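Local atomic coordinates of multifunctional non-homologous end joining DNA repair protein LigD (PDB entry 2IRU), a protein that probably works with Ku to repair DNA double-strand breaks by non-homologous end joining, this chain being its primase-like polymerase domain. Residues M149-E154 with P211-S216; L137-D142 with V197-V202; V12-A17 with I105-A110; S30-Y35 with Y244-R249. All coordinates share one frame; numbering follows the deposited sequence.

Overall arrangement
All four contacts lie in the polymerase domain, interactions 1 and 2 on one side of its centre and interaction 3 on the opposite side, about 40 Å from interaction 1 between centres. Interactions 1 and 2 share the mixed sheet of strand 129-143. Their centres are about 14 Å apart, and they touch where Leu152 packs on Leu141. Along the chain their segments alternate: strand 129-143, helix 149-164, helix 192-209, strand 214-215. Interactions 3 and 4, with centres about 11 Å apart, meet around the start of helix 29-47, and their segments alternate too. Interaction 4, holding Arg247 of the probable substrate site, closes a long loop containing interaction 2, with Asp140 and Asp142 of the probable manganese site.

Interaction 1: M149-E154 with P211-S216; sequences MAQLAE and PALVTS
Gln151 reaches straight out from helix 149-164 and lays the amide end of its side chain beside the backbone of Leu213. Its chain is fully stretched, with CG anti to the backbone N (chi1 -179°) and no bend at chi2, an extended conformation that carries the amide across the gap between the two backbones, whose nearest CA atoms, those of Gln151 and Leu213, are 7.5 Å apart. At the far end Gln151 NE2 gives a weak hydrogen bond to Leu213 O, 3.1 Å long and bent to 131° at the hydrogen. The same nitrogen has its stronger partner in Gly225 O, so the amide bridges two pieces of backbone. Leu213 sits just ahead of strand 214-215, which pairs in parallel with strand 227-230 in the mixed sheet of the polymerase domain; helix 149-164 packs on that sheet, with Gln151 and Leu152 both touching Val227. Leu213 turns its side chain toward the helix as well. Its CB lies 3.8 Å from Gln151 NE2, and its CD2 is also near that nitrogen, so a greasy flank borders the amide. One turn further along the helix, Glu154 points the same way on an extended chain, and its OE1 comes only loosely up to Leu213 CD1, at 4.5 Å. Glu154 also touches Met210, in the loop that follows helix 192-209.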
loop_
_atom_site.group_PDB
_atom_site.type_symbol
_atom_site.label_atom_id
_atom_site.label_comp_id
_atom_site.label_asym_id
_atom_site.label_seq_id
_atom_site.Cartn_x
_atom_site.Cartn_y
_atom_site.Cartn_z
ATOM N N MET A 149 -15.031 1.733 15.689
ATOM C CA MET A 149 -15.198 2.041 14.264
ATOM C C MET A 149 -15.757 3.428 14.001
ATOM O O MET A 149 -15.178 4.178 13.235
ATOM C CB MET A 149 -16.085 1.010 13.559
ATOM C CG MET A 149 -15.421 0.172 12.453
ATOM S SD MET A 149 -14.090 0.887 11.447
ATOM C CE MET A 149 -12.728 -0.014 12.211
ATOM N N ALA A 150 -16.878 3.774 14.633
ATOM C CA ALA A 150 -17.487 5.098 14.406
ATOM C C ALA A 150 -16.485 6.246 14.621
ATOM O O ALA A 150 -16.511 7.231 13.883
ATOM C CB ALA A 150 -18.737 5.296 15.263
ATOM N N GLN A 151 -15.610 6.120 15.622
ATOM C CA GLN A 151 -14.580 7.152 15.852
ATOM C C GLN A 151 -13.558 7.194 14.708
ATOM O O GLN A 151 -13.230 8.270 14.216
ATOM C CB GLN A 151 -13.875 7.001 17.219
ATOM C CG GLN A 151 -12.807 8.106 17.471
ATOM C CD GLN A 151 -11.989 7.943 18.767
ATOM O OE1 GLN A 151 -12.403 7.261 19.702
ATOM N NE2 GLN A 151 -10.817 8.587 18.814
ATOM N N LEU A 152 -13.054 6.026 14.309
ATOM C CA LEU A 152 -12.072 5.918 13.229
ATOM C C LEU A 152 -12.658 6.446 11.905
ATOM O O LEU A 152 -11.992 7.158 11.143
ATOM C CB LEU A 152 -11.578 4.468 13.098
ATOM C CG LEU A 152 -10.584 4.074 11.987
ATOM C CD1 LEU A 152 -9.255 4.761 12.170
ATOM C CD2 LEU A 152 -10.379 2.571 11.965
ATOM N N ALA A 153 -13.932 6.121 11.672
ATOM C CA ALA A 153 -14.657 6.570 10.484
ATOM C C ALA A 153 -14.857 8.066 10.501
ATOM O O ALA A 153 -14.667 8.723 9.474
ATOM C CB ALA A 153 -16.026 5.851 10.377
ATOM N N GLU A 154 -15.276 8.597 11.659
ATOM C CA GLU A 154 -15.467 10.029 11.813
ATOM C C GLU A 154 -14.150 10.743 11.562
ATOM O O GLU A 154 -14.133 11.772 10.882
ATOM C CB GLU A 154 -16.004 10.396 13.194
ATOM C CG GLU A 154 -16.045 11.915 13.404
ATOM C CD GLU A 154 -16.584 12.345 14.774
ATOM O OE1 GLU A 154 -16.872 11.481 15.630
ATOM O OE2 GLU A 154 -16.709 13.575 14.971
ATOM N N PRO A 211 -8.888 17.502 19.563
ATOM C CA PRO A 211 -7.729 16.934 20.286
ATOM C C PRO A 211 -8.045 15.732 21.206
ATOM O O PRO A 211 -7.131 14.969 21.520
ATOM C CB PRO A 211 -7.199 18.133 21.075
ATOM C CG PRO A 211 -8.466 18.988 21.304
ATOM C CD PRO A 211 -9.160 18.893 19.968
ATOM N N ALA A 212 -9.308 15.522 21.585
ATOM C CA ALA A 212 -9.693 14.342 22.378
ATOM C C ALA A 212 -9.673 13.051 21.549
ATOM O O ALA A 212 -9.566 11.941 22.109
ATOM C CB ALA A 212 -11.085 14.536 22.951
ATOM N N LEU A 213 -9.765 13.204 20.222
ATOM C CA LEU A 213 -10.026 12.060 19.332
ATOM C C LEU A 213 -8.898 11.765 18.369
ATOM O O LEU A 213 -8.804 10.654 17.816
ATOM C CB LEU A 213 -11.294 12.329 18.514
ATOM C CG LEU A 213 -12.520 12.765 19.316
ATOM C CD1 LEU A 213 -13.716 13.012 18.417
ATOM C CD2 LEU A 213 -12.870 11.755 20.433
ATOM N N VAL A 214 -8.057 12.774 18.160
ATOM C CA VAL A 214 -6.944 12.670 17.190
ATOM C C VAL A 214 -5.609 13.101 17.766
ATOM O O VAL A 214 -5.518 14.114 18.485
ATOM C CB VAL A 214 -7.242 13.572 15.946
ATOM C CG1 VAL A 214 -5.986 13.776 15.081
ATOM C CG2 VAL A 214 -8.379 12.991 15.140
ATOM N N THR A 215 -4.556 12.345 17.417
ATOM C CA THR A 215 -3.187 12.827 17.659
ATOM C C THR A 215 -2.388 12.820 16.343
ATOM O O THR A 215 -2.627 11.996 15.468
ATOM C CB THR A 215 -2.431 12.017 18.776
ATOM O OG1 THR A 215 -1.146 12.619 19.014
ATOM C CG2 THR A 215 -2.242 10.534 18.388
ATOM N N SER A 216 -1.461 13.769 16.222
ATOM C CA SER A 216 -0.583 13.872 15.040
ATOM C C SER A 216 0.858 13.470 15.361
ATOM O O SER A 216 1.750 13.587 14.495
ATOM C CB SER A 216 -0.564 15.309 14.515
ATOM O OG SER A 216 0.050 16.202 15.449
#

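Interaction 2: L137-D142 with V197-V202; sequences LVFDLD and VLAKRV
Apolar packing carries this contact, and its centre is the Phe139 ring pressed against Ala199 of helix 192-209. Phe139 CE1 lies 3.6 Å from Ala199 CB, and CZ is almost as near that methyl. With CG anti to the carbonyl carbon (chi1 -62°), the ring extends from strand 129-143 toward the helix and meets it with its outer end. Val202, one turn on from Ala199, comes to the same end obliquely, its CG1 4.1 Å from Phe139 CZ. Leu163 of helix 149-164 touches both Phe139 and Val202. Two residues earlier on the strand, Leu137 CD1 meets Leu198 CD2 at 4.1 Å, the two side chains crossing at about a right angle.

The polar atom that meets the ring is a backbone oxygen: Ala199 O lies in the plane of the Phe139 ring at its edge, 3.5 Å from CE1. The axes of segments 137-142 and 197-202 approach to 9.2 Å, with their directions 43° apart.

Phe139 and Leu141 alternate along the strand with Asp140 and Asp142, which by similarity bind the two manganese ions of the polymerase site. Asp140 OD2 bonds to Gln233, and Asp142 OD2 forms a salt bridge with Arg223. The chemistry thus divides between the strand's faces: close-fitting hydrocarbon fixes it against the helix, while the carboxylates belong to the probable metal site.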
loop_
_atom_site.group_PDB
_atom_site.type_symbol
_atom_site.label_atom_id
_atom_site.label_comp_id
_atom_site.label_asym_id
_atom_site.label_seq_id
_atom_site.Cartn_x
_atom_site.Cartn_y
_atom_site.Cartn_z
ATOM N N LEU A 137 -0.914 11.807 -1.725
ATOM C CA LEU A 137 -0.635 11.706 -0.290
ATOM C C LEU A 137 -1.197 10.405 0.293
ATOM O O LEU A 137 -2.210 9.873 -0.173
ATOM C CB LEU A 137 -1.267 12.883 0.492
ATOM C CG LEU A 137 -1.005 14.335 0.092
ATOM C CD1 LEU A 137 -1.788 15.289 1.025
ATOM C CD2 LEU A 137 0.472 14.634 0.132
ATOM N N VAL A 138 -0.551 9.904 1.335
ATOM C CA VAL A 138 -1.145 8.824 2.103
ATOM C C VAL A 138 -1.183 9.218 3.566
ATOM O O VAL A 138 -0.238 9.852 4.090
ATOM C CB VAL A 138 -0.405 7.474 1.936
ATOM C CG1 VAL A 138 0.956 7.535 2.588
ATOM C CG2 VAL A 138 -1.225 6.320 2.519
ATOM N N PHE A 139 -2.297 8.897 4.205
ATOM C CA PHE A 139 -2.419 8.999 5.658
ATOM C C PHE A 139 -2.692 7.609 6.229
ATOM O O PHE A 139 -3.529 6.873 5.691
ATOM C CB PHE A 139 -3.553 9.937 6.054
ATOM C CG PHE A 139 -3.342 11.334 5.589
ATOM C CD1 PHE A 139 -2.780 12.289 6.437
ATOM C CD2 PHE A 139 -3.729 11.713 4.294
ATOM C CE1 PHE A 139 -2.581 13.604 5.962
ATOM C CE2 PHE A 139 -3.550 12.995 3.829
ATOM C CZ PHE A 139 -2.973 13.952 4.664
ATOM N N ASP A 140 -1.973 7.248 7.285
ATOM C CA ASP A 140 -2.206 5.977 7.967
ATOM C C ASP A 140 -2.934 6.356 9.254
ATOM O O ASP A 140 -2.352 7.020 10.114
ATOM C CB ASP A 140 -0.863 5.329 8.325
ATOM C CG ASP A 140 -0.998 4.018 9.090
ATOM O OD1 ASP A 140 -2.124 3.529 9.417
ATOM O OD2 ASP A 140 0.093 3.468 9.383
ATOM N N LEU A 141 -4.201 5.949 9.355
ATOM C CA LEU A 141 -5.003 6.215 10.527
ATOM C C LEU A 141 -4.950 5.001 11.425
ATOM O O LEU A 141 -5.508 3.944 11.089
ATOM C CB LEU A 141 -6.452 6.532 10.118
ATOM C CG LEU A 141 -6.696 8.006 9.766
ATOM C CD1 LEU A 141 -5.814 8.562 8.645
ATOM C CD2 LEU A 141 -8.182 8.177 9.421
ATOM N N ASP A 142 -4.235 5.133 12.536
ATOM C CA ASP A 142 -4.026 3.997 13.411
ATOM C C ASP A 142 -4.816 4.175 14.703
ATOM O O ASP A 142 -4.490 5.088 15.489
ATOM C CB ASP A 142 -2.541 3.796 13.720
ATOM C CG ASP A 142 -2.280 2.455 14.424
ATOM O OD1 ASP A 142 -2.384 1.384 13.769
ATOM O OD2 ASP A 142 -2.007 2.476 15.645
ATOM N N VAL A 197 5.255 17.818 4.502
ATOM C CA VAL A 197 4.856 19.077 5.173
ATOM C C VAL A 197 3.336 19.326 5.058
ATOM O O VAL A 197 2.668 19.588 6.073
ATOM C CB VAL A 197 5.729 20.258 4.705
ATOM C CG1 VAL A 197 5.087 21.613 5.034
ATOM C CG2 VAL A 197 7.135 20.128 5.317
ATOM N N LEU A 198 2.782 19.118 3.855
ATOM C CA LEU A 198 1.343 19.283 3.607
ATOM C C LEU A 198 0.470 18.318 4.427
ATOM O O LEU A 198 -0.498 18.742 5.101
ATOM C CB LEU A 198 1.026 19.145 2.116
ATOM C CG LEU A 198 -0.454 19.193 1.687
ATOM C CD1 LEU A 198 -1.185 20.497 2.144
ATOM C CD2 LEU A 198 -0.547 19.061 0.170
ATOM N N ALA A 199 0.815 17.033 4.365
ATOM C CA ALA A 199 0.151 16.006 5.175
ATOM C C ALA A 199 0.235 16.282 6.698
ATOM O O ALA A 199 -0.775 16.167 7.425
ATOM C CB ALA A 199 0.680 14.619 4.827
ATOM N N LYS A 200 1.420 16.679 7.168
ATOM C CA LYS A 200 1.603 17.087 8.566
ATOM C C LYS A 200 0.672 18.233 8.950
ATOM O O LYS A 200 0.082 18.195 10.045
ATOM C CB LYS A 200 3.045 17.519 8.817
ATOM C CG LYS A 200 3.429 17.769 10.266
ATOM C CD LYS A 200 4.808 18.382 10.320
ATOM C CE LYS A 200 5.329 18.525 11.738
ATOM N NZ LYS A 200 6.036 17.296 12.201
ATOM N N ARG A 201 0.572 19.258 8.088
ATOM C CA ARG A 201 -0.331 20.401 8.320
ATOM C C ARG A 201 -1.790 19.944 8.492
ATOM O O ARG A 201 -2.493 20.419 9.410
ATOM C CB ARG A 201 -0.219 21.466 7.202
ATOM C CG ARG A 201 -0.951 22.773 7.523
ATOM C CD ARG A 201 -0.647 23.965 6.587
ATOM N NE ARG A 201 0.766 24.098 6.217
ATOM C CZ ARG A 201 1.242 23.852 4.998
ATOM N NH1 ARG A 201 0.421 23.465 4.022
ATOM N NH2 ARG A 201 2.541 24.004 4.751
ATOM N N VAL A 202 -2.222 19.033 7.615
ATOM C CA VAL A 202 -3.574 18.450 7.684
ATOM C C VAL A 202 -3.800 17.737 9.040
ATOM O O VAL A 202 -4.806 17.994 9.741
ATOM C CB VAL A 202 -3.839 17.491 6.473
ATOM C CG1 VAL A 202 -5.151 16.731 6.650
ATOM C CG2 VAL A 202 -3.880 18.302 5.196
#

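Interaction 3: V12-A17 with I105-A110; sequences VTLTNA and IAQQAA
Thr15 and Gln107 grip each other by a pair of hydrogen bonds that use both ends of the glutamine amide. Thr15 N donates to Gln107 OE1 at 2.9 Å, nearly straight at 170°, although the donor stands above the carbonyl plane, 42° out of it. Gln107 NE2 in turn donates to Thr15 OG1, also at 2.9 Å, and here the acceptor lies close to the amide plane. The hydroxyl oxygen sits between its own backbone N and carbonyl carbon (chi1 67°), which brings it to the same side as the N-H and lets one residue serve both halves of the amide. A bend at chi2 turns the Gln107 amide to meet them.

Gln107 OE1 has a second donor in Lys29 NZ from helix 29-47, and that lysine also bonds to Thr15 O. Thr13 O lies 3.4 Å from Gln107 CD without bonding to the amide. Val12 CG1 packs on the aliphatic stem of Gln107, 3.7 Å from CB, while Leu14 CD1 lies 3.4 Å from Gln107 OE1.

Gln107 belongs to the last turn of helix 99-107, whose end is closed by a Schellman motif with Ala109 at positive phi. The contact therefore lashes the irregular N-terminal segment to that end, just ahead of residues 16-19, which by similarity touch target DNA. Two opposed bonds fix the flip of the amide, and the nearby lysine charge would probably polarise its carbonyl further.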
loop_
_atom_site.group_PDB
_atom_site.type_symbol
_atom_site.label_atom_id
_atom_site.label_comp_id
_atom_site.label_asym_id
_atom_site.label_seq_id
_atom_site.Cartn_x
_atom_site.Cartn_y
_atom_site.Cartn_z
ATOM N N VAL A 12 6.887 -16.886 -15.707
ATOM C CA VAL A 12 7.111 -17.315 -14.322
ATOM C C VAL A 12 6.552 -18.705 -14.168
ATOM O O VAL A 12 5.442 -18.988 -14.629
ATOM C CB VAL A 12 6.409 -16.365 -13.331
ATOM C CG1 VAL A 12 6.416 -16.908 -11.859
ATOM C CG2 VAL A 12 7.085 -15.022 -13.394
ATOM N N THR A 13 7.348 -19.551 -13.530
ATOM C CA THR A 13 6.940 -20.931 -13.245
ATOM C C THR A 13 6.582 -21.033 -11.734
ATOM O O THR A 13 7.417 -20.805 -10.845
ATOM C CB THR A 13 8.049 -21.968 -13.594
ATOM O OG1 THR A 13 8.417 -21.872 -14.993
ATOM C CG2 THR A 13 7.525 -23.386 -13.285
ATOM N N LEU A 14 5.328 -21.346 -11.447
ATOM C CA LEU A 14 4.928 -21.538 -10.063
ATOM C C LEU A 14 5.468 -22.911 -9.603
ATOM O O LEU A 14 5.247 -23.944 -10.242
ATOM C CB LEU A 14 3.388 -21.534 -9.915
ATOM C CG LEU A 14 2.834 -21.705 -8.513
ATOM C CD1 LEU A 14 3.258 -20.537 -7.594
ATOM C CD2 LEU A 14 1.279 -21.875 -8.545
ATOM N N THR A 15 6.201 -22.886 -8.498
ATOM C CA THR A 15 6.632 -24.106 -7.842
ATOM C C THR A 15 5.933 -24.305 -6.503
ATOM O O THR A 15 5.443 -23.339 -5.924
ATOM C CB THR A 15 8.172 -24.142 -7.577
ATOM O OG1 THR A 15 8.492 -23.132 -6.615
ATOM C CG2 THR A 15 8.950 -23.942 -8.908
ATOM N N ASN A 16 5.869 -25.578 -6.078
ATOM C CA ASN A 16 5.227 -25.929 -4.822
ATOM C C ASN A 16 3.809 -25.325 -4.722
ATOM O O ASN A 16 3.428 -24.720 -3.687
ATOM C CB ASN A 16 6.062 -25.446 -3.644
ATOM C CG ASN A 16 7.482 -26.016 -3.670
ATOM O OD1 ASN A 16 8.443 -25.261 -3.817
ATOM N ND2 ASN A 16 7.602 -27.327 -3.675
ATOM N N ALA A 17 3.024 -25.493 -5.787
ATOM C CA ALA A 17 1.607 -25.000 -5.816
ATOM C C ALA A 17 0.756 -25.362 -4.595
ATOM O O ALA A 17 -0.144 -24.581 -4.179
ATOM C CB ALA A 17 0.892 -25.467 -7.102
ATOM N N ILE A 105 5.923 -12.016 -8.019
ATOM C CA ILE A 105 5.662 -11.683 -6.621
ATOM C C ILE A 105 5.040 -12.912 -5.890
ATOM O O ILE A 105 5.488 -13.299 -4.807
ATOM C CB ILE A 105 4.740 -10.473 -6.557
ATOM C CG1 ILE A 105 5.549 -9.190 -6.877
ATOM C CG2 ILE A 105 4.013 -10.394 -5.198
ATOM C CD1 ILE A 105 6.623 -8.845 -5.837
ATOM N N ALA A 106 4.056 -13.542 -6.513
ATOM C CA ALA A 106 3.399 -14.700 -5.908
ATOM C C ALA A 106 4.360 -15.873 -5.789
ATOM O O ALA A 106 4.440 -16.501 -4.750
ATOM C CB ALA A 106 2.222 -15.095 -6.756
ATOM N N GLN A 107 5.108 -16.153 -6.864
ATOM C CA GLN A 107 6.051 -17.248 -6.850
ATOM C C GLN A 107 7.140 -17.086 -5.738
ATOM O O GLN A 107 7.600 -18.074 -5.149
ATOM C CB GLN A 107 6.666 -17.427 -8.249
ATOM C CG GLN A 107 7.948 -18.285 -8.274
ATOM C CD GLN A 107 7.787 -19.690 -7.702
ATOM O OE1 GLN A 107 6.672 -20.193 -7.483
ATOM N NE2 GLN A 107 8.926 -20.346 -7.463
ATOM N N GLN A 108 7.518 -15.834 -5.489
ATOM C CA GLN A 108 8.513 -15.425 -4.481
ATOM C C GLN A 108 7.980 -15.613 -3.030
ATOM O O GLN A 108 8.749 -15.432 -2.052
ATOM C CB GLN A 108 8.880 -13.921 -4.695
ATOM C CG GLN A 108 9.819 -13.636 -5.890
ATOM C CD GLN A 108 11.248 -13.961 -5.521
ATOM O OE1 GLN A 108 11.789 -15.037 -5.899
ATOM N NE2 GLN A 108 11.823 -13.118 -4.696
ATOM N N ALA A 109 6.686 -15.921 -2.878
ATOM C CA ALA A 109 6.020 -15.869 -1.544
ATOM C C ALA A 109 6.141 -14.447 -0.949
ATOM O O ALA A 109 6.168 -14.245 0.279
ATOM C CB ALA A 109 6.593 -16.942 -0.582
ATOM N N ALA A 110 6.241 -13.460 -1.844
ATOM C CA ALA A 110 6.220 -12.034 -1.413
ATOM C C ALA A 110 4.738 -11.691 -1.193
ATOM O O ALA A 110 4.060 -11.106 -2.088
ATOM C CB ALA A 110 6.882 -11.110 -2.464
#

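Interaction 4: S30-Y35 with Y244-R249; sequences SDIFDY and YSLRGR
Ile32 and Leu246 mark the nearest backbone approach, 8.6 Å between CA atoms, with a helical turn facing an irregular segment that has an inverse gamma turn at Gly248. Tyr35 makes the polar link: its OH donates to Tyr244 O at 2.6 Å, a short bond in which the donor is tilted 21° from the carbonyl plane. CG of Tyr35 is anti to the backbone N (chi1 171°), which sends the ring across to the loop, with the accepting oxygen in the ring plane at its edge. Leu246 lies over one face of that ring, its CD2 4.2 Å above the plane and offset toward the rim, while CG sits 3.9 Å from Tyr35 CE2. Ile32 packs beside the other branch of Leu246, though the exact position of the methyl ends is doubtful. Ser245 OG donates in plane to a lone pair of Leu246 O. Arg247, a probable substrate-binding residue, is anchored through NE by a salt bridge to Glu112. Tyr244 turns its ring end away, and its OH bonds to Asp285. Helix 29-47 thus packs on a loop that hydrogen-bonds to strand 253-257, while Val254 of that strand and helix 273-283 both touch Tyr35 and Leu246.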
loop_
_atom_site.group_PDB
_atom_site.type_symbol
_atom_site.label_atom_id
_atom_site.label_comp_id
_atom_site.label_asym_id
_atom_site.label_seq_id
_atom_site.Cartn_x
_atom_site.Cartn_y
_atom_site.Cartn_z
ATOM N N SER A 30 -0.830 -21.717 -4.837
ATOM C CA SER A 30 -1.751 -21.670 -5.994
ATOM C C SER A 30 -2.850 -20.606 -5.802
ATOM O O SER A 30 -3.157 -19.823 -6.723
ATOM C CB SER A 30 -2.372 -23.047 -6.260
ATOM O OG SER A 30 -3.153 -23.032 -7.437
ATOM N N ASP A 31 -3.414 -20.572 -4.605
ATOM C CA ASP A 31 -4.425 -19.549 -4.280
ATOM C C ASP A 31 -3.868 -18.145 -4.508
ATOM O O ASP A 31 -4.551 -17.260 -5.057
ATOM C CB ASP A 31 -4.861 -19.664 -2.821
ATOM C CG ASP A 31 -5.729 -20.900 -2.556
ATOM O OD1 ASP A 31 -6.513 -21.310 -3.447
ATOM O OD2 ASP A 31 -5.646 -21.409 -1.425
ATOM N N ILE A 32 -2.658 -17.933 -4.013
ATOM C CA ILE A 32 -2.014 -16.614 -4.100
ATOM C C ILE A 32 -1.674 -16.223 -5.550
ATOM O O ILE A 32 -1.874 -15.056 -5.977
ATOM C CB ILE A 32 -0.813 -16.584 -3.106
ATOM C CG1 ILE A 32 -1.312 -16.841 -1.649
ATOM C CG2 ILE A 32 0.020 -15.347 -3.226
ATOM C CD1 ILE A 32 -2.382 -15.931 -1.155
ATOM N N PHE A 33 -1.181 -17.208 -6.304
ATOM C CA PHE A 33 -0.876 -17.035 -7.733
ATOM C C PHE A 33 -2.134 -16.573 -8.474
ATOM O O PHE A 33 -2.132 -15.597 -9.246
ATOM C CB PHE A 33 -0.347 -18.373 -8.278
ATOM C CG PHE A 33 0.399 -18.284 -9.611
ATOM C CD1 PHE A 33 1.694 -17.754 -9.690
ATOM C CD2 PHE A 33 -0.160 -18.864 -10.750
ATOM C CE1 PHE A 33 2.393 -17.774 -10.925
ATOM C CE2 PHE A 33 0.542 -18.875 -11.971
ATOM C CZ PHE A 33 1.812 -18.328 -12.035
ATOM N N ASP A 34 -3.248 -17.251 -8.201
ATOM C CA ASP A 34 -4.485 -16.907 -8.889
ATOM C C ASP A 34 -4.977 -15.553 -8.388
ATOM O O ASP A 34 -5.513 -14.780 -9.146
ATOM C CB ASP A 34 -5.542 -18.004 -8.678
ATOM C CG ASP A 34 -5.344 -19.209 -9.631
ATOM O OD1 ASP A 34 -4.498 -19.141 -10.563
ATOM O OD2 ASP A 34 -6.068 -20.217 -9.460
ATOM N N TYR A 35 -4.789 -15.273 -7.112
ATOM C CA TYR A 35 -5.233 -13.975 -6.601
ATOM C C TYR A 35 -4.527 -12.811 -7.278
ATOM O O TYR A 35 -5.179 -11.854 -7.755
ATOM C CB TYR A 35 -5.068 -13.892 -5.091
ATOM C CG TYR A 35 -5.318 -12.487 -4.611
ATOM C CD1 TYR A 35 -6.635 -11.987 -4.452
ATOM C CD2 TYR A 35 -4.243 -11.641 -4.299
ATOM C CE1 TYR A 35 -6.858 -10.653 -3.978
ATOM C CE2 TYR A 35 -4.447 -10.299 -3.858
ATOM C CZ TYR A 35 -5.754 -9.818 -3.698
ATOM O OH TYR A 35 -6.010 -8.510 -3.312
ATOM N N TYR A 244 -4.537 -3.538 -2.722
ATOM C CA TYR A 244 -4.707 -4.926 -3.230
ATOM C C TYR A 244 -3.631 -5.938 -2.794
ATOM O O TYR A 244 -3.791 -7.138 -3.030
ATOM C CB TYR A 244 -4.858 -4.966 -4.737
ATOM C CG TYR A 244 -6.051 -4.174 -5.213
ATOM C CD1 TYR A 244 -7.343 -4.730 -5.119
ATOM C CD2 TYR A 244 -5.898 -2.904 -5.796
ATOM C CE1 TYR A 244 -8.464 -4.025 -5.570
ATOM C CE2 TYR A 244 -7.029 -2.179 -6.257
ATOM C CZ TYR A 244 -8.297 -2.759 -6.135
ATOM O OH TYR A 244 -9.413 -2.114 -6.558
ATOM N N SER A 245 -2.576 -5.462 -2.130
ATOM C CA SER A 245 -1.605 -6.435 -1.573
ATOM C C SER A 245 -2.263 -7.304 -0.514
ATOM O O SER A 245 -3.072 -6.817 0.313
ATOM C CB SER A 245 -0.413 -5.714 -0.914
ATOM O OG SER A 245 0.559 -6.671 -0.435
ATOM N N LEU A 246 -1.873 -8.572 -0.496
ATOM C CA LEU A 246 -2.179 -9.458 0.632
ATOM C C LEU A 246 -1.382 -8.945 1.830
ATOM O O LEU A 246 -0.391 -8.182 1.662
ATOM C CB LEU A 246 -1.722 -10.901 0.317
ATOM C CG LEU A 246 -2.578 -11.660 -0.695
ATOM C CD1 LEU A 246 -1.883 -12.909 -1.183
ATOM C CD2 LEU A 246 -3.889 -12.078 -0.064
ATOM N N ARG A 247 -1.789 -9.425 2.996
ATOM C CA ARG A 247 -1.055 -9.203 4.237
ATOM C C ARG A 247 -0.555 -10.528 4.780
ATOM O O ARG A 247 -1.261 -11.566 4.739
ATOM C CB ARG A 247 -1.952 -8.537 5.290
ATOM C CG ARG A 247 -2.572 -7.187 4.863
ATOM C CD ARG A 247 -1.535 -6.205 4.315
ATOM N NE ARG A 247 -0.400 -6.004 5.192
ATOM C CZ ARG A 247 -0.275 -4.985 6.036
ATOM N NH1 ARG A 247 -1.213 -4.039 6.102
ATOM N NH2 ARG A 247 0.824 -4.874 6.772
ATOM N N GLY A 248 0.642 -10.485 5.357
ATOM C CA GLY A 248 1.232 -11.692 5.971
ATOM C C GLY A 248 0.775 -11.755 7.410
ATOM O O GLY A 248 1.485 -11.348 8.344
ATOM N N ARG A 249 -0.464 -12.166 7.565
ATOM C CA ARG A 249 -1.145 -12.191 8.857
ATOM C C ARG A 249 -1.788 -13.554 8.958
ATOM O O ARG A 249 -1.737 -14.358 8.012
ATOM C CB ARG A 249 -2.204 -11.084 8.919
ATOM C CG ARG A 249 -1.617 -9.684 9.101
ATOM C CD ARG A 249 -2.671 -8.662 9.419
ATOM N NE ARG A 249 -3.320 -8.849 10.727
ATOM C CZ ARG A 249 -2.815 -8.452 11.899
ATOM N NH1 ARG A 249 -1.626 -7.860 11.970
ATOM N NH2 ARG A 249 -3.502 -8.658 13.019
#